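Local coordinates for cell division protein FtsZ 1 (Methanocaldococcus jannaschii, PDB 2VAP), which binds GTP, probably hydrolyses it, and probably polymerises into the dynamic Z ring that marks the future site of cell division, at residues 59-63 against 64-68. Numbering follows the deposited sequence.
Sequences EGIEG and AKTVA
Ile61 packs against Thr66 and Ala64 where the chain turns from helix 46-59 into strand 64-70, the alpha-to-beta return of a Rossmann-like beta-alpha-beta crossover in the GTPase domain. The strand runs parallel to strand 40-45, as its backbone bonds from Lys65 and Val67 confirm.

Two branches of Ile61 make the apolar contacts. Methyl CG2 of Ile61 meets CG2 of Thr66 at 3.9 Å, the two side chains lying alongside one another and running in opposing directions. A chi1 of -177° sets CG1 of Ile61 anti to the backbone N, where it comes within 4.3 Å of Ala64 CB, a looser contact. Val223 of helix 204-227 touches both Ile61 and Ala64, while Leu56 packs on Ile61 from helix 46-59.

Two glycines with positive phi mark the bend: Gly60, where the chain departs from helical angles, has phi 89°, and Gly63, preceding Ala64, has 63°.

No direct hydrogen bond joins 59-63 to 64-68; the polar link is through solvent. With more acceptors around it than protons to give, one water lies within hydrogen-bonding reach of two backbone carbonyls across the turn, 2.7 Å from Ile61 O and 2.9 Å from Ala64 O.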
# COMPACT_ATOMS: atom_id res chain seq x y z
N GLU A 59 4.99 12.60 -8.67
CA GLU A 59 4.63 11.77 -9.82
C GLU A 59 3.16 11.97 -10.22
O GLU A 59 2.80 11.76 -11.38
CB GLU A 59 4.90 10.29 -9.54
CG GLU A 59 6.38 9.92 -9.51
CD GLU A 59 6.63 8.47 -9.11
OE1 GLU A 59 7.64 8.21 -8.42
OE2 GLU A 59 5.82 7.59 -9.48
N GLY A 60 2.34 12.37 -9.26
CA GLY A 60 0.94 12.67 -9.50
C GLY A 60 0.04 11.46 -9.36
O GLY A 60 -0.48 10.94 -10.35
N ILE A 61 -0.15 11.01 -8.12
CA ILE A 61 -1.09 9.93 -7.81
C ILE A 61 -2.52 10.39 -8.10
O ILE A 61 -2.94 11.46 -7.65
CB ILE A 61 -0.92 9.39 -6.35
CG1 ILE A 61 -1.87 8.21 -6.09
CG2 ILE A 61 -1.10 10.51 -5.32
CD1 ILE A 61 -1.50 7.36 -4.88
N GLU A 62 -3.26 9.58 -8.85
CA GLU A 62 -4.58 9.98 -9.33
C GLU A 62 -5.69 9.70 -8.33
O GLU A 62 -5.73 8.63 -7.71
CB GLU A 62 -4.88 9.33 -10.68
CG GLU A 62 -3.92 9.74 -11.80
CD GLU A 62 -4.41 9.35 -13.18
OE1 GLU A 62 -5.59 9.61 -13.49
OE2 GLU A 62 -3.60 8.81 -13.97
N GLY A 63 -6.59 10.67 -8.18
CA GLY A 63 -7.81 10.52 -7.38
C GLY A 63 -7.63 10.27 -5.90
O GLY A 63 -8.51 9.68 -5.26
N ALA A 64 -6.50 10.71 -5.34
CA ALA A 64 -6.22 10.51 -3.92
C ALA A 64 -5.61 11.75 -3.27
O ALA A 64 -4.72 12.38 -3.84
CB ALA A 64 -5.32 9.30 -3.71
N LYS A 65 -6.10 12.07 -2.08
CA LYS A 65 -5.54 13.13 -1.25
C LYS A 65 -4.31 12.58 -0.53
O LYS A 65 -4.34 11.46 -0.03
CB LYS A 65 -6.58 13.61 -0.24
CG LYS A 65 -6.15 14.79 0.63
CD LYS A 65 -7.22 15.11 1.66
CE LYS A 65 -6.79 16.26 2.56
NZ LYS A 65 -7.86 16.62 3.53
N THR A 66 -3.24 13.37 -0.48
CA THR A 66 -2.02 12.97 0.21
C THR A 66 -1.84 13.75 1.51
O THR A 66 -1.87 14.98 1.52
CB THR A 66 -0.76 13.13 -0.67
OG1 THR A 66 -0.74 14.43 -1.26
CG2 THR A 66 -0.74 12.07 -1.77
N VAL A 67 -1.66 13.01 2.61
CA VAL A 67 -1.43 13.61 3.92
C VAL A 67 -0.12 13.08 4.50
O VAL A 67 0.11 11.88 4.55
CB VAL A 67 -2.61 13.31 4.90
CG1 VAL A 67 -2.32 13.87 6.29
CG2 VAL A 67 -3.92 13.88 4.36
N ALA A 68 0.75 14.01 4.91
CA ALA A 68 2.00 13.65 5.56
C ALA A 68 1.97 14.07 7.02
O ALA A 68 1.65 15.21 7.34
CB ALA A 68 3.18 14.30 4.84
O HOH W 1 -4.54 13.34 -6.54